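Local structure of auracyanin-A (Chloroflexus aurantiacus, 2AAN) at residues S25-L30 against N52-H58; N59-K64 against S92-S98; E67-A71 against Y129-Q133; A84-P88 against C123-G127. The protein carries electrons through a single blue copper ion and probably accepts them as a soluble partner of the membrane-bound alternative complex III. One frame throughout, in Å; residues are numbered along the deposited sequence.

Contact 1. Residues S25-L30 against N52-H58; sequences SKGEEL and NSAVQQH. With CU (copper (II) ion), chain B.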
loop_
_atom_site.group_PDB
_atom_site.type_symbol
_atom_site.label_atom_id
_atom_site.label_comp_id
_atom_site.label_asym_id
_atom_site.label_seq_id
_atom_site.Cartn_x
_atom_site.Cartn_y
_atom_site.Cartn_z
ATOM N N SER A 25 -4.701 8.901 -2.965
ATOM C CA SER A 25 -5.328 9.285 -1.723
ATOM C C SER A 25 -6.690 9.912 -2.084
ATOM O O SER A 25 -6.872 10.505 -3.137
ATOM C CB SER A 25 -4.463 10.242 -0.950
ATOM O OG SER A 25 -4.421 11.522 -1.550
ATOM N N LYS A 26 -7.634 9.800 -1.177
ATOM C CA LYS A 26 -8.926 10.456 -1.353
ATOM C C LYS A 26 -8.706 11.893 -0.904
ATOM O O LYS A 26 -8.986 12.262 0.225
ATOM C CB LYS A 26 -9.975 9.743 -0.541
ATOM C CG LYS A 26 -11.386 10.257 -0.817
ATOM C CD LYS A 26 -12.356 9.837 0.249
ATOM C CE LYS A 26 -13.644 10.655 0.172
ATOM N NZ LYS A 26 -14.319 10.369 -1.111
ATOM N N GLY A 27 -8.121 12.692 -1.789
ATOM C CA GLY A 27 -7.809 14.103 -1.474
ATOM C C GLY A 27 -6.965 14.228 -0.222
ATOM O O GLY A 27 -5.897 13.622 -0.118
ATOM N N GLU A 28 -7.461 14.991 0.737
ATOM C CA GLU A 28 -6.761 15.237 1.978
ATOM C C GLU A 28 -7.090 14.217 3.075
ATOM O O GLU A 28 -6.534 14.280 4.162
ATOM C CB GLU A 28 -7.076 16.644 2.476
ATOM C CG GLU A 28 -6.643 17.718 1.528
ATOM C CD GLU A 28 -5.153 17.781 1.338
ATOM O OE1 GLU A 28 -4.741 18.347 0.298
ATOM O OE2 GLU A 28 -4.391 17.259 2.206
ATOM N N GLU A 29 -7.955 13.253 2.770
ATOM C CA GLU A 29 -8.417 12.286 3.758
ATOM C C GLU A 29 -7.387 11.173 3.962
ATOM O O GLU A 29 -6.562 10.918 3.100
ATOM C CB GLU A 29 -9.716 11.630 3.289
ATOM C CG GLU A 29 -10.879 12.589 3.168
ATOM C CD GLU A 29 -11.268 13.186 4.509
ATOM O OE1 GLU A 29 -11.177 12.477 5.547
ATOM O OE2 GLU A 29 -11.672 14.367 4.527
ATOM N N LEU A 30 -7.531 10.474 5.083
ATOM C CA LEU A 30 -6.731 9.329 5.423
ATOM C C LEU A 30 -7.444 8.090 4.837
ATOM O O LEU A 30 -8.017 7.282 5.548
ATOM C CB LEU A 30 -6.562 9.231 6.933
ATOM C CG LEU A 30 -5.431 10.068 7.543
ATOM C CD1 LEU A 30 -5.052 11.370 6.862
ATOM C CD2 LEU A 30 -5.572 10.247 8.967
ATOM N N ASN A 52 -2.754 12.747 -3.703
ATOM C CA ASN A 52 -3.589 13.912 -4.003
ATOM C C ASN A 52 -3.623 14.941 -2.885
ATOM O O ASN A 52 -4.439 15.852 -2.902
ATOM C CB ASN A 52 -5.007 13.428 -4.323
ATOM C CG ASN A 52 -5.055 12.672 -5.625
ATOM O OD1 ASN A 52 -4.644 13.203 -6.646
ATOM N ND2 ASN A 52 -5.545 11.428 -5.606
ATOM N N SER A 53 -2.772 14.767 -1.888
ATOM C CA SER A 53 -2.611 15.773 -0.837
ATOM C C SER A 53 -1.271 16.471 -1.036
ATOM O O SER A 53 -0.282 15.852 -1.462
ATOM C CB SER A 53 -2.621 15.131 0.549
ATOM O OG SER A 53 -2.285 16.070 1.572
ATOM N N ALA A 54 -1.250 17.747 -0.684
ATOM C CA ALA A 54 -0.054 18.566 -0.742
ATOM C C ALA A 54 0.697 18.459 0.579
ATOM O O ALA A 54 1.836 18.858 0.667
ATOM C CB ALA A 54 -0.454 20.014 -0.999
ATOM N N VAL A 55 0.061 17.884 1.608
ATOM C CA VAL A 55 0.571 18.000 2.985
ATOM C C VAL A 55 0.648 16.678 3.772
ATOM O O VAL A 55 0.887 16.663 4.984
ATOM C CB VAL A 55 -0.287 19.028 3.756
ATOM C CG1 VAL A 55 -0.253 20.389 3.040
ATOM C CG2 VAL A 55 -1.737 18.553 3.911
ATOM N N GLN A 56 0.478 15.565 3.079
ATOM C CA GLN A 56 0.565 14.280 3.701
ATOM C C GLN A 56 1.619 13.572 2.906
ATOM O O GLN A 56 1.827 13.907 1.723
ATOM C CB GLN A 56 -0.754 13.578 3.577
ATOM C CG GLN A 56 -1.852 14.224 4.344
ATOM C CD GLN A 56 -1.783 13.922 5.823
ATOM O OE1 GLN A 56 -0.957 13.116 6.282
ATOM N NE2 GLN A 56 -2.696 14.510 6.567
ATOM N N GLN A 57 2.309 12.657 3.581
ATOM C CA GLN A 57 3.017 11.577 2.910
ATOM C C GLN A 57 2.123 10.363 2.988
ATOM O O GLN A 57 1.371 10.232 3.920
ATOM C CB GLN A 57 4.416 11.292 3.521
ATOM C CG GLN A 57 4.483 11.416 5.002
ATOM C CD GLN A 57 5.822 11.121 5.580
ATOM O OE1 GLN A 57 6.750 10.708 4.888
ATOM N NE2 GLN A 57 5.930 11.319 6.886
ATOM N N HIS A 58 2.223 9.488 2.001
ATOM C CA HIS A 58 1.509 8.221 1.995
ATOM C C HIS A 58 2.368 7.159 1.318
ATOM O O HIS A 58 3.171 7.455 0.430
ATOM C CB HIS A 58 0.242 8.308 1.156
ATOM C CG HIS A 58 -0.817 9.226 1.693
ATOM N ND1 HIS A 58 -1.505 8.977 2.861
ATOM C CD2 HIS A 58 -1.309 10.397 1.209
ATOM C CE1 HIS A 58 -2.377 9.951 3.074
ATOM N NE2 HIS A 58 -2.299 10.813 2.068
HETATM CU CU CU B . -1.088 7.554 4.292
HETATM O O HOH W 1 -4.668 12.393 1.967
HETATM O O HOH W 2 -4.566 16.018 4.843
#
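The p rotamer of S25 (chi1 72°) turns its short side chain back over its own loop, so that OG donates to G27 O at 2.9 Å while accepting from N52 N at 3.0 Å. N52, in the m rotamer, also bonds the backbone of S25: its ND2 gives a nearly straight bond to S25 O at 3.0 Å. Within 25-30, G27 takes the first central place (i+1) of a type II' turn from K26 to E29, where the positive phi of 55° suits glycine. E28 follows, and its folded m,m side chain brings OE2 within 2.5 Å of S53 OG, the donor of this short bond. S53 is in the t rotamer, and its OG also accepts from V55 N at 3.0 Å, which makes an ST turn. In this cupredoxin the two loops follow strands 19-24 and 44-50, and the second holds H58, one of the residues that bind the copper. The imidazole of H58 (chi1 -66°) points ND1 to the metal at 2.1 Å. Its far nitrogen, NE2, donates to a water at 2.8 Å, and that water donates to G27 O and E29 O, each at 2.7 Å, linking the ligand ring to two carbonyls of the turn. A second water accepts from Q56 NE2 at 3.0 Å and donates to E28 O and E28 OE2; L30 CD1 lies 3.9 Å from Q56 NE2.

Contact 2. Residues N59-K64 against S92-S98; sequences NWILVK and SNIIAES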
loop_
_atom_site.group_PDB
_atom_site.type_symbol
_atom_site.label_atom_id
_atom_site.label_comp_id
_atom_site.label_asym_id
_atom_site.label_seq_id
_atom_site.Cartn_x
_atom_site.Cartn_y
_atom_site.Cartn_z
ATOM N N ASN A 59 2.043 5.915 1.620
ATOM C CA ASN A 59 2.512 4.806 0.801
ATOM C C ASN A 59 1.397 3.799 0.561
ATOM O O ASN A 59 0.268 3.978 1.033
ATOM C CB ASN A 59 3.801 4.177 1.373
ATOM C CG ASN A 59 3.656 3.670 2.790
ATOM O OD1 ASN A 59 2.569 3.372 3.217
ATOM N ND2 ASN A 59 4.775 3.565 3.531
ATOM N N TRP A 60 1.712 2.792 -0.237
ATOM C CA TRP A 60 0.777 1.690 -0.580
ATOM C C TRP A 60 1.572 0.435 -0.399
ATOM O O TRP A 60 2.506 0.210 -1.151
ATOM C CB TRP A 60 0.301 1.798 -2.023
ATOM C CG TRP A 60 -0.701 0.762 -2.440
ATOM C CD1 TRP A 60 -2.041 0.906 -2.455
ATOM C CD2 TRP A 60 -0.426 -0.533 -2.991
ATOM N NE1 TRP A 60 -2.648 -0.261 -2.893
ATOM C CE2 TRP A 60 -1.675 -1.149 -3.258
ATOM C CE3 TRP A 60 0.736 -1.249 -3.242
ATOM C CZ2 TRP A 60 -1.783 -2.444 -3.756
ATOM C CZ3 TRP A 60 0.627 -2.538 -3.741
ATOM C CH2 TRP A 60 -0.620 -3.112 -4.019
ATOM N N ILE A 61 1.222 -0.322 0.636
ATOM C CA ILE A 61 1.933 -1.527 1.007
ATOM C C ILE A 61 0.963 -2.711 0.988
ATOM O O ILE A 61 -0.054 -2.710 1.687
ATOM C CB ILE A 61 2.547 -1.398 2.420
ATOM C CG1 ILE A 61 3.345 -0.088 2.585
ATOM C CG2 ILE A 61 3.377 -2.618 2.799
ATOM C CD1 ILE A 61 4.520 0.173 1.655
ATOM N N LEU A 62 1.311 -3.726 0.215
ATOM C CA LEU A 62 0.525 -4.941 0.118
ATOM C C LEU A 62 1.049 -5.974 1.056
ATOM O O LEU A 62 2.207 -6.374 0.958
ATOM C CB LEU A 62 0.601 -5.498 -1.291
ATOM C CG LEU A 62 -0.218 -6.731 -1.630
ATOM C CD1 LEU A 62 -1.703 -6.485 -1.425
ATOM C CD2 LEU A 62 0.021 -7.082 -3.056
ATOM N N VAL A 63 0.210 -6.420 1.967
ATOM C CA VAL A 63 0.713 -7.284 3.007
ATOM C C VAL A 63 0.057 -8.632 2.970
ATOM O O VAL A 63 -1.000 -8.816 2.354
ATOM C CB VAL A 63 0.569 -6.675 4.384
ATOM C CG1 VAL A 63 1.279 -5.320 4.442
ATOM C CG2 VAL A 63 -0.847 -6.557 4.718
ATOM N N LYS A 64 0.704 -9.554 3.682
ATOM C CA LYS A 64 0.275 -10.915 3.869
ATOM C C LYS A 64 -0.262 -10.982 5.299
ATOM O O LYS A 64 0.373 -10.492 6.228
ATOM C CB LYS A 64 1.513 -11.813 3.686
ATOM C CG LYS A 64 1.286 -13.277 3.454
ATOM C CD LYS A 64 2.629 -14.028 3.196
ATOM C CE LYS A 64 2.404 -15.548 2.992
ATOM N NZ LYS A 64 2.288 -16.309 4.276
ATOM N N SER A 92 8.969 -10.560 5.477
ATOM C CA SER A 92 8.287 -11.854 5.427
ATOM C C SER A 92 6.793 -11.716 5.076
ATOM O O SER A 92 6.251 -12.517 4.350
ATOM C CB SER A 92 8.490 -12.626 6.749
ATOM O OG SER A 92 9.880 -12.803 7.050
ATOM N N ASN A 93 6.148 -10.673 5.555
ATOM C CA ASN A 93 4.722 -10.486 5.317
ATOM C C ASN A 93 4.398 -9.253 4.461
ATOM O O ASN A 93 3.296 -8.727 4.514
ATOM C CB ASN A 93 4.006 -10.394 6.673
ATOM C CG ASN A 93 3.987 -11.713 7.399
ATOM O OD1 ASN A 93 3.495 -12.689 6.879
ATOM N ND2 ASN A 93 4.518 -11.741 8.601
ATOM N N ILE A 94 5.371 -8.796 3.695
ATOM C CA ILE A 94 5.209 -7.704 2.777
ATOM C C ILE A 94 5.416 -8.286 1.390
ATOM O O ILE A 94 6.489 -8.854 1.072
ATOM C CB ILE A 94 6.167 -6.537 3.118
ATOM C CG1 ILE A 94 5.764 -5.937 4.478
ATOM C CG2 ILE A 94 6.179 -5.469 2.063
ATOM C CD1 ILE A 94 6.839 -5.062 5.114
ATOM N N ILE A 95 4.396 -8.131 0.552
ATOM C CA ILE A 95 4.429 -8.629 -0.816
ATOM C C ILE A 95 5.003 -7.595 -1.764
ATOM O O ILE A 95 5.782 -7.926 -2.686
ATOM C CB ILE A 95 3.030 -9.057 -1.280
ATOM C CG1 ILE A 95 2.540 -10.228 -0.409
ATOM C CG2 ILE A 95 3.078 -9.478 -2.726
ATOM C CD1 ILE A 95 1.093 -10.560 -0.566
ATOM N N ALA A 96 4.586 -6.350 -1.579
ATOM C CA ALA A 96 5.072 -5.265 -2.423
ATOM C C ALA A 96 4.977 -3.951 -1.662
ATOM O O ALA A 96 4.111 -3.818 -0.777
ATOM C CB ALA A 96 4.259 -5.219 -3.714
ATOM N N GLU A 97 5.901 -3.025 -1.969
ATOM C CA GLU A 97 5.941 -1.712 -1.344
ATOM C C GLU A 97 6.081 -0.613 -2.368
ATOM O O GLU A 97 7.063 -0.583 -3.119
ATOM C CB GLU A 97 7.153 -1.530 -0.414
ATOM C CG GLU A 97 7.427 -2.536 0.613
ATOM C CD GLU A 97 8.841 -2.357 1.215
ATOM O OE1 GLU A 97 9.527 -1.351 0.924
ATOM O OE2 GLU A 97 9.263 -3.221 1.988
ATOM N N SER A 98 5.147 0.330 -2.353
ATOM C CA SER A 98 5.359 1.565 -3.089
ATOM C C SER A 98 6.498 2.349 -2.414
ATOM O O SER A 98 6.710 2.263 -1.208
ATOM C CB SER A 98 4.102 2.423 -3.174
ATOM O OG SER A 98 3.937 3.152 -1.989
#
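Apolar side chains fill both faces of this strand pair. On one face I61 CG2 meets I94 CG2 at 4.1 Å, beside V63, and I73 of helix 67-80 covers V63 and I94. On the other, L62 CD2 lies 3.9 Å from I95 CG2 and L62 CB lies 4.4 Å from A96 CB, with F111 of strand 106-112 against L62 and A96. Beta-branched I61, V63 and I94 suit extended backbone, and the small A96 touches both L62 and F111. Strands 61-63 and 94-97 run antiparallel at 168°, their axes 4.7 Å apart. L62 N donates to A96 O at 3.0 Å, while L62 O receives I95 N at 2.8 Å and, weakly, A96 N at 3.5 Å. Two residues thus face one: a classic beta bulge, with I95 at a helix-like phi/psi of -89/-43°. Beyond it the register has moved by one, and K64 N donates to N93 O at 2.8 Å, leaving the lysine's long chain at the exposed edge. At the other end S98 N donates to W60 O and W60 N to S98 OG, both at 2.9 Å, so a serine hydroxyl takes over the acceptor role of a backbone carbonyl. The carboxylate of E97 turns outward to a salt bridge with K91. This is the bulged edge of a cupredoxin beta-sandwich sheet, strand 94-97 being one of its two outermost strands within the chain.

Contact 3. Residues E67-A71 against Y129-Q133; sequences EAEAA and YPLMQ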
loop_
_atom_site.group_PDB
_atom_site.type_symbol
_atom_site.label_atom_id
_atom_site.label_comp_id
_atom_site.label_asym_id
_atom_site.label_seq_id
_atom_site.Cartn_x
_atom_site.Cartn_y
_atom_site.Cartn_z
ATOM N N GLU A 67 -5.696 -8.147 9.501
ATOM C CA GLU A 67 -5.588 -6.848 10.087
ATOM C C GLU A 67 -4.574 -6.843 11.215
ATOM O O GLU A 67 -3.916 -5.853 11.440
ATOM C CB GLU A 67 -6.952 -6.394 10.633
ATOM C CG GLU A 67 -8.068 -6.210 9.567
ATOM C CD GLU A 67 -7.963 -4.960 8.679
ATOM O OE1 GLU A 67 -7.047 -4.116 8.855
ATOM O OE2 GLU A 67 -8.832 -4.837 7.775
ATOM N N ALA A 68 -4.472 -7.929 11.973
ATOM C CA ALA A 68 -3.423 -8.014 13.008
ATOM C C ALA A 68 -1.995 -7.885 12.432
ATOM O O ALA A 68 -1.116 -7.197 12.990
ATOM C CB ALA A 68 -3.573 -9.325 13.768
ATOM N N GLU A 69 -1.742 -8.516 11.295
ATOM C CA GLU A 69 -0.419 -8.403 10.717
ATOM C C GLU A 69 -0.227 -6.960 10.201
ATOM O O GLU A 69 0.841 -6.386 10.372
ATOM C CB GLU A 69 -0.177 -9.459 9.650
ATOM C CG GLU A 69 1.254 -9.475 9.124
ATOM C CD GLU A 69 2.318 -9.470 10.243
ATOM O OE1 GLU A 69 2.171 -10.231 11.227
ATOM O OE2 GLU A 69 3.283 -8.674 10.154
ATOM N N ALA A 70 -1.279 -6.371 9.617
ATOM C CA ALA A 70 -1.257 -4.959 9.168
ATOM C C ALA A 70 -0.923 -4.007 10.322
ATOM O O ALA A 70 -0.082 -3.098 10.194
ATOM C CB ALA A 70 -2.612 -4.580 8.564
ATOM N N ALA A 71 -1.593 -4.198 11.447
ATOM C CA ALA A 71 -1.371 -3.315 12.580
ATOM C C ALA A 71 0.060 -3.438 13.112
ATOM O O ALA A 71 0.708 -2.434 13.472
ATOM C CB ALA A 71 -2.356 -3.607 13.684
ATOM N N TYR A 129 -3.026 4.246 9.151
ATOM C CA TYR A 129 -3.675 2.971 9.457
ATOM C C TYR A 129 -4.147 3.108 10.887
ATOM O O TYR A 129 -3.410 3.670 11.715
ATOM C CB TYR A 129 -2.684 1.785 9.281
ATOM C CG TYR A 129 -3.308 0.449 9.637
ATOM C CD1 TYR A 129 -4.072 -0.241 8.703
ATOM C CD2 TYR A 129 -3.271 -0.033 10.933
ATOM C CE1 TYR A 129 -4.714 -1.406 9.009
ATOM C CE2 TYR A 129 -3.933 -1.233 11.274
ATOM C CZ TYR A 129 -4.636 -1.923 10.302
ATOM O OH TYR A 129 -5.292 -3.116 10.568
ATOM N N PRO A 130 -5.322 2.554 11.230
ATOM C CA PRO A 130 -6.217 1.634 10.508
ATOM C C PRO A 130 -7.223 2.244 9.561
ATOM O O PRO A 130 -7.866 1.511 8.838
ATOM C CB PRO A 130 -6.967 0.946 11.662
ATOM C CG PRO A 130 -7.127 2.056 12.645
ATOM C CD PRO A 130 -5.823 2.795 12.593
ATOM N N LEU A 131 -7.341 3.563 9.474
ATOM C CA LEU A 131 -8.308 4.084 8.525
ATOM C C LEU A 131 -7.904 3.821 7.084
ATOM O O LEU A 131 -8.732 3.521 6.234
ATOM C CB LEU A 131 -8.513 5.588 8.711
ATOM C CG LEU A 131 -9.424 5.998 9.865
ATOM C CD1 LEU A 131 -9.264 7.494 10.052
ATOM C CD2 LEU A 131 -10.854 5.640 9.565
ATOM N N MET A 132 -6.628 3.993 6.790
ATOM C CA MET A 132 -6.200 3.995 5.413
ATOM C C MET A 132 -5.854 2.564 5.018
ATOM O O MET A 132 -4.720 2.071 5.177
ATOM C CB MET A 132 -5.065 4.997 5.253
ATOM C CG MET A 132 -4.795 5.343 3.803
ATOM S SD MET A 132 -3.807 6.801 3.606
ATOM C CE MET A 132 -3.479 6.663 1.835
ATOM N N GLN A 133 -6.858 1.887 4.497
ATOM C CA GLN A 133 -6.706 0.510 4.073
ATOM C C GLN A 133 -7.691 0.152 2.974
ATOM O O GLN A 133 -8.727 0.802 2.787
ATOM C CB GLN A 133 -6.883 -0.453 5.259
ATOM C CG GLN A 133 -8.213 -0.341 5.984
ATOM C CD GLN A 133 -8.462 -1.483 6.928
ATOM O OE1 GLN A 133 -8.647 -2.639 6.499
ATOM N NE2 GLN A 133 -8.493 -1.174 8.240
#
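This small surface contact, burying 212 Å², is mainly one tyrosine side chain, from the loop that supplies a copper ligand, laid on the first turn of helix 67-80. Y129, in the t rotamer, lays its ring against the helix. A70 CB comes within 3.8 Å of Y129 CZ and A71 CB within 3.7 Å of Y129 CE2, and the backbone of A70 lies over one face of the ring. Alanine suits both helical positions, because a methyl group lets the flat ring approach the backbone closely: A71 CA is only 3.6 Å from Y129 CE2. The phenol is long enough to reach E67, a full turn back along the helix, and Y129 OH donates to E67 OE1 at 2.6 Å. The acceptor comes in near the ring plane, the direction a phenol hydroxyl prefers, and the m,m conformation of E67 carries the carboxylate there. In cupredoxins the loop between the last two strands carries several of the copper ligands, and here 129-133 includes M132, while helix 67-80 belongs to the long excursion between strands 61-63 and 94-97. Behind the contact, I122 of strand 117-122 touches both A70 and Y129. A cis peptide bond links Y129 to P130, bending the chain sharply just after the tyrosine. The side chain of M132 packs on F32, H58 and C123, on the copper side of the loop.

Contact 4. Residues A84-P88 against C123-G127; sequences ANYLP and CTVPG. With CU (copper (II) ion), chain B.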
loop_
_atom_site.group_PDB
_atom_site.type_symbol
_atom_site.label_atom_id
_atom_site.label_comp_id
_atom_site.label_asym_id
_atom_site.label_seq_id
_atom_site.Cartn_x
_atom_site.Cartn_y
_atom_site.Cartn_z
ATOM N N ALA A 84 13.207 4.348 6.010
ATOM C CA ALA A 84 12.830 2.941 5.860
ATOM C C ALA A 84 11.386 2.797 5.404
ATOM O O ALA A 84 10.776 1.738 5.596
ATOM C CB ALA A 84 12.991 2.222 7.173
ATOM N N ASN A 85 10.829 3.873 4.849
ATOM C CA ASN A 85 9.460 3.878 4.347
ATOM C C ASN A 85 8.489 3.521 5.462
ATOM O O ASN A 85 7.465 2.922 5.206
ATOM C CB ASN A 85 9.322 2.897 3.154
ATOM C CG ASN A 85 8.099 3.206 2.215
ATOM O OD1 ASN A 85 7.384 4.198 2.371
ATOM N ND2 ASN A 85 7.890 2.336 1.236
ATOM N N TYR A 86 8.801 3.902 6.703
ATOM C CA TYR A 86 7.957 3.539 7.845
ATOM C C TYR A 86 7.602 2.068 7.766
ATOM O O TYR A 86 6.447 1.687 7.948
ATOM C CB TYR A 86 6.691 4.395 7.897
ATOM C CG TYR A 86 6.978 5.877 8.063
ATOM C CD1 TYR A 86 6.894 6.735 6.990
ATOM C CD2 TYR A 86 7.348 6.409 9.296
ATOM C CE1 TYR A 86 7.144 8.100 7.139
ATOM C CE2 TYR A 86 7.607 7.784 9.457
ATOM C CZ TYR A 86 7.503 8.614 8.351
ATOM O OH TYR A 86 7.762 9.963 8.484
ATOM N N LEU A 87 8.605 1.238 7.504
ATOM C CA LEU A 87 8.387 -0.210 7.412
ATOM C C LEU A 87 9.496 -0.975 8.093
ATOM O O LEU A 87 10.611 -0.480 8.215
ATOM C CB LEU A 87 8.364 -0.637 5.949
ATOM C CG LEU A 87 7.083 -0.411 5.171
ATOM C CD1 LEU A 87 7.379 -0.825 3.742
ATOM C CD2 LEU A 87 5.934 -1.210 5.738
ATOM N N PRO A 88 9.185 -2.192 8.548
ATOM C CA PRO A 88 10.239 -3.078 9.048
ATOM C C PRO A 88 11.114 -3.632 7.931
ATOM O O PRO A 88 10.647 -3.853 6.796
ATOM C CB PRO A 88 9.462 -4.213 9.701
ATOM C CG PRO A 88 8.202 -4.250 8.980
ATOM C CD PRO A 88 7.863 -2.826 8.592
ATOM N N CYS A 123 -1.495 1.926 4.307
ATOM C CA CYS A 123 -0.434 2.935 4.341
ATOM C C CYS A 123 0.177 2.873 5.725
ATOM O O CYS A 123 -0.563 2.859 6.693
ATOM C CB CYS A 123 -1.016 4.303 4.099
ATOM S SG CYS A 123 0.111 5.688 4.375
ATOM N N THR A 124 1.497 2.865 5.824
ATOM C CA THR A 124 2.173 2.811 7.125
ATOM C C THR A 124 2.718 4.160 7.615
ATOM O O THR A 124 3.459 4.214 8.583
ATOM C CB THR A 124 3.321 1.787 7.079
ATOM O OG1 THR A 124 4.284 2.201 6.129
ATOM C CG2 THR A 124 2.789 0.417 6.705
ATOM N N VAL A 125 2.321 5.258 6.993
ATOM C CA VAL A 125 2.690 6.566 7.515
ATOM C C VAL A 125 2.019 6.706 8.914
ATOM O O VAL A 125 0.869 6.314 9.084
ATOM C CB VAL A 125 2.321 7.670 6.502
ATOM C CG1 VAL A 125 2.332 9.099 7.149
ATOM C CG2 VAL A 125 3.234 7.565 5.256
ATOM N N PRO A 126 2.771 7.189 9.923
ATOM C CA PRO A 126 2.265 7.234 11.281
ATOM C C PRO A 126 0.839 7.758 11.382
ATOM O O PRO A 126 0.552 8.848 10.919
ATOM C CB PRO A 126 3.258 8.188 11.987
ATOM C CG PRO A 126 4.548 7.844 11.351
ATOM C CD PRO A 126 4.182 7.626 9.879
ATOM N N GLY A 127 -0.031 6.974 12.010
ATOM C CA GLY A 127 -1.412 7.390 12.234
ATOM C C GLY A 127 -2.408 7.146 11.107
ATOM O O GLY A 127 -3.622 7.315 11.306
HETATM CU CU CU B . -1.088 7.554 4.292
#
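Y86 and T124 bury the most surface here, 86 and 66 Å², and P126 adds 36 Å². P126 points CD at the face of the Y86 ring, 3.5 Å from the centroid and 16° off its normal, a CH-pi contact. Proline suits this role because the CH bonds beside its nitrogen are somewhat polarised and its rigid ring holds the CD group over the aromatic face. V125 CG2 adds an apolar touch, 4.1 Å from Y86 CD1, and the phenol of Y86 continues past the contact to a hydrogen bond with Q57. T124 supplies both a polar and an apolar surface. Its p rotamer directs OG1 to Y86 O, to which it donates at 2.9 Å, while T124 CG2 packs 3.7 Å from L87 CD2. Nearby, N59 accepts from the backbone N of T124 and donates to N85, so the two loops are also tied through a third. Directly before T124 stands C123, whose SG binds the copper at 2.2 Å and accepts a long 3.5 Å bond from V125 N. Such a backbone NH-to-thiolate bond is a familiar feature of blue copper sites, where it helps to stabilise the negatively charged sulphur. The chemistry therefore implies a ligand loop held against 84-88 by a threonine hydroxyl and a proline-tyrosine contact, neither of which touches the metal itself.

Contact 2 lies nearest the chain centre and is the one built on paired strands, so backbone hydrogen bonds and aliphatic side chains dominate it. The other three join loops or a helix end around the copper. Contact 4 is buried and mixes one hydroxyl bond with ring and methyl packing; contact 3 is a surface contact of tyrosine on two alanines, plus a hydrogen bond to glutamate; contact 1, partly buried, is mainly polar and uses waters. H58, C123 and M132 of contacts 1, 4 and 3 bind one copper ion, with H128. Contacts 1 and 4 meet where Q57 hydrogen-bonds Y86, and contacts 2 and 4 where N59 hydrogen-bonds T124, tying the strand pair's start to the copper loop.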